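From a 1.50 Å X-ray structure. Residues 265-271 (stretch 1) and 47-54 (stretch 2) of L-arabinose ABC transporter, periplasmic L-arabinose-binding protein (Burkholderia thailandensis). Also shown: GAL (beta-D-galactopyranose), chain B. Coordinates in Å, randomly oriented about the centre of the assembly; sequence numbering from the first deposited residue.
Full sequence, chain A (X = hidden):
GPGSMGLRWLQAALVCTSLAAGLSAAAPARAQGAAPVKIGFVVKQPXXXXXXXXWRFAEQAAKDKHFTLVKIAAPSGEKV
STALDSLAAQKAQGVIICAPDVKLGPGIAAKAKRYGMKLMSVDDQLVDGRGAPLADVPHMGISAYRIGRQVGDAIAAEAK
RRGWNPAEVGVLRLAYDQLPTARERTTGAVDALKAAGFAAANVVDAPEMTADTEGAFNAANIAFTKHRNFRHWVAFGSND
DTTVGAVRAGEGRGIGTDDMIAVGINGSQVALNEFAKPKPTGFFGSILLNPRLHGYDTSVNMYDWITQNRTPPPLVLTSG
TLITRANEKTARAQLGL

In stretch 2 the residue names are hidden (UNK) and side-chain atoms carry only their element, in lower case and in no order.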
# COMPACT_ATOMS: atom_id res chain seq x y z
N ILE A 265 4.06 2.23 5.21
CA ILE A 265 3.11 1.12 5.27
C ILE A 265 3.55 0.06 4.25
O ILE A 265 3.87 0.41 3.11
CB ILE A 265 1.67 1.57 4.96
CG1 ILE A 265 1.20 2.58 6.00
CG2 ILE A 265 0.75 0.37 4.86
CD1 ILE A 265 -0.05 3.32 5.58
N ASN A 266 3.62 -1.19 4.73
CA ASN A 266 3.80 -2.46 4.01
C ASN A 266 4.75 -3.36 4.76
O ASN A 266 4.45 -4.49 5.03
CB ASN A 266 4.30 -2.32 2.58
CG ASN A 266 3.25 -1.81 1.63
OD1 ASN A 266 2.07 -1.77 1.96
ND2 ASN A 266 3.68 -1.45 0.42
N GLY A 267 5.91 -2.81 5.12
CA GLY A 267 6.94 -3.58 5.81
C GLY A 267 7.63 -4.62 4.94
O GLY A 267 8.22 -5.59 5.44
N SER A 268 7.57 -4.41 3.62
CA SER A 268 8.22 -5.27 2.63
C SER A 268 9.62 -4.71 2.29
O SER A 268 10.22 -3.98 3.09
CB SER A 268 7.34 -5.41 1.39
OG SER A 268 7.85 -6.34 0.47
N GLN A 269 10.14 -5.06 1.12
CA GLN A 269 11.56 -4.86 0.85
C GLN A 269 12.03 -3.42 0.81
O GLN A 269 13.18 -3.16 1.06
CB GLN A 269 11.96 -5.61 -0.43
CG GLN A 269 11.67 -7.12 -0.40
CD GLN A 269 12.38 -7.86 0.72
OE1 GLN A 269 11.81 -8.72 1.42
NE2 GLN A 269 13.60 -7.53 0.91
N VAL A 270 11.15 -2.46 0.53
CA VAL A 270 11.56 -1.06 0.59
C VAL A 270 11.88 -0.66 2.04
O VAL A 270 12.88 0.00 2.30
CB VAL A 270 10.49 -0.13 -0.01
CG1 VAL A 270 10.87 1.33 0.19
CG2 VAL A 270 10.26 -0.42 -1.49
N ALA A 271 11.08 -1.13 3.00
CA ALA A 271 11.34 -0.87 4.41
C ALA A 271 12.62 -1.58 4.81
O ALA A 271 13.51 -1.01 5.47
CB ALA A 271 10.19 -1.37 5.26
N UNK A 47 7.05 -3.36 -9.62
CA UNK A 47 8.28 -2.84 -9.02
C UNK A 47 8.07 -2.41 -7.56
O UNK A 47 8.97 -1.82 -6.96
c UNK A 47 7.96 -0.53 -10.02
o UNK A 47 8.45 0.57 -10.38
c UNK A 47 8.88 -1.71 -9.87
o UNK A 47 6.72 -0.68 -9.84
N UNK A 48 6.89 -2.69 -7.02
CA UNK A 48 6.60 -2.54 -5.58
C UNK A 48 6.66 -3.95 -5.00
O UNK A 48 5.89 -4.82 -5.41
o UNK A 48 5.37 -2.52 -3.09
o UNK A 48 3.56 -1.43 -3.77
c UNK A 48 4.69 -1.95 -3.97
c UNK A 48 5.21 -1.92 -5.41
N UNK A 49 7.58 -4.19 -4.04
CA UNK A 49 7.79 -5.56 -3.56
C UNK A 49 6.58 -6.13 -2.85
O UNK A 49 6.49 -7.33 -2.70
c UNK A 49 8.97 -3.99 -2.18
c UNK A 49 8.47 -3.22 -3.38
c UNK A 49 8.98 -5.42 -2.61
N UNK A 50 5.65 -5.28 -2.40
CA UNK A 50 4.37 -5.77 -1.87
C UNK A 50 3.68 -6.71 -2.85
O UNK A 50 3.17 -7.77 -2.46
c UNK A 50 1.80 -6.70 2.27
c UNK A 50 0.37 -5.93 0.08
c UNK A 50 3.45 -4.60 -1.49
n UNK A 50 -0.09 -5.47 -1.13
c UNK A 50 0.43 -6.92 2.20
c UNK A 50 2.48 -6.08 1.25
c UNK A 50 0.95 -4.94 -1.83
c UNK A 50 -0.30 -6.58 1.12
c UNK A 50 2.10 -5.03 -1.10
c UNK A 50 1.75 -5.67 0.12
N UNK A 51 3.67 -6.34 -4.13
CA UNK A 51 2.98 -7.15 -5.12
C UNK A 51 3.77 -8.39 -5.46
O UNK A 51 3.21 -9.44 -5.74
c UNK A 51 0.30 -5.68 -5.73
c UNK A 51 -0.66 -4.75 -5.37
c UNK A 51 0.91 -3.01 -5.64
c UNK A 51 2.62 -6.30 -6.35
c UNK A 51 1.85 -3.94 -6.01
c UNK A 51 1.57 -5.29 -6.05
c UNK A 51 -0.36 -3.43 -5.34
N UNK A 52 5.08 -8.29 -5.40
CA UNK A 52 5.93 -9.47 -5.51
C UNK A 52 5.62 -10.44 -4.35
O UNK A 52 5.59 -11.67 -4.53
c UNK A 52 7.74 -9.07 -8.11
c UNK A 52 7.83 -8.29 -6.80
n UNK A 52 7.68 -8.36 -9.23
o UNK A 52 7.72 -10.30 -8.11
c UNK A 52 7.42 -9.09 -5.55
N UNK A 53 5.37 -9.90 -3.16
CA UNK A 53 5.04 -10.74 -2.01
C UNK A 53 3.67 -11.39 -2.17
O UNK A 53 3.51 -12.57 -1.86
c UNK A 53 5.05 -9.95 -0.70
o UNK A 53 6.52 -8.58 0.54
c UNK A 53 6.44 -9.50 -0.29
o UNK A 53 7.46 -10.06 -0.75
N UNK A 54 2.69 -10.63 -2.65
CA UNK A 54 1.38 -11.24 -2.97
C UNK A 54 1.56 -12.39 -3.92
O UNK A 54 0.98 -13.47 -3.69
o UNK A 54 -1.20 -8.19 -4.39
c UNK A 54 -1.13 -8.28 -3.16
o UNK A 54 -1.85 -7.61 -2.38
c UNK A 54 0.45 -10.19 -3.58
c UNK A 54 -0.12 -9.24 -2.56
C1 GAL B . -1.81 -0.54 -2.40
C2 GAL B . -0.39 0.00 -2.41
C3 GAL B . 0.56 -1.11 -1.96
C4 GAL B . 0.10 -1.67 -0.61
C5 GAL B . -1.34 -2.14 -0.74
C6 GAL B . -1.89 -2.65 0.59
O1 GAL B . -2.67 0.54 -2.70
O2 GAL B . -0.08 0.41 -3.73
O3 GAL B . 1.92 -0.65 -1.88
O4 GAL B . 0.24 -0.71 0.41
O5 GAL B . -2.15 -1.04 -1.11
O6 GAL B . -3.23 -3.09 0.45
O HOH W 1 6.35 -1.54 -0.76
O HOH W 2 9.25 -9.97 1.54

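Position 47 carries two carbons, the second bearing two oxygens. This short carboxylate stays out of reach of stretch 1, exposed in a loop. It is Asp 47, and the contact asks nothing of it.

Position 48 has the same atoms, two carbons and a terminal pair of oxygens, but is buried. It is Asp 48, sitting just before the helix. OD1 accepts from the backbone N of position 50 at 2.9 Å, a capping bond, and from water 1 at 2.7 Å; the same water accepts from Asn 266 ND2 at 2.9 Å. OD2 takes the hydrogen bond from GAL O3 at 2.6 Å. One carboxylate thus starts the helix and binds sugar.

At position 49 three carbons close a ring onto the backbone N. That ring identifies Pro 49, which has the largest area covered by stretch 1. Its CB lies 3.4 Å from Ser 268 OG, and its CD meets Val 270 CG2 at 3.8 Å. With its nitrogen closed into the ring, it has no N-H to offer, which costs little in the first turn of a helix.

Position 50 shows one carbon, then fused five- and six-membered rings with eight carbons and one nitrogen: Trp 50. Its CB is 3.7 Å from Asn 266 ND2, while GAL C4 lies over one face of the ring system, a familiar arrangement for sugar C-H groups.

Position 51 has one carbon and a six-carbon ring without heteroatoms, making no contact with stretch 1. It is Phe 51, whose ring edge faces GAL O2.

Position 52 holds three carbons, the third carrying one oxygen and one nitrogen: Gln 52. Its CA-to-CB bond points toward stretch 1, yet the end leads away into an exposed position.

Position 53 again has two carbons and two oxygens, one of them 2.6 Å from Ser 268 OG. This is Asp 53; OG donates to OD2, the one direct hydrogen bond between the stretches. Water 2 donates to OD1 and to Gln 269 OE1, both at 2.9 Å.

Position 54 has three carbons, the third bearing two oxygens. It is Glu 54, beyond reach of stretch 1, its N bonded to Trp 50 O at 2.9 Å.

The contact combines a small apolar patch around Pro 49, one short serine-to-aspartate bond and two water bridges. Galactose supplies a further link: Asn 266 OD1 accepts from GAL O4 at 2.6 Å, and Asn 266 ND2 donates to GAL O3 at 3.0 Å, the hydroxyl that also donates to Asp 48.

Stretch 2, residues 47-54: DDPWFQDE
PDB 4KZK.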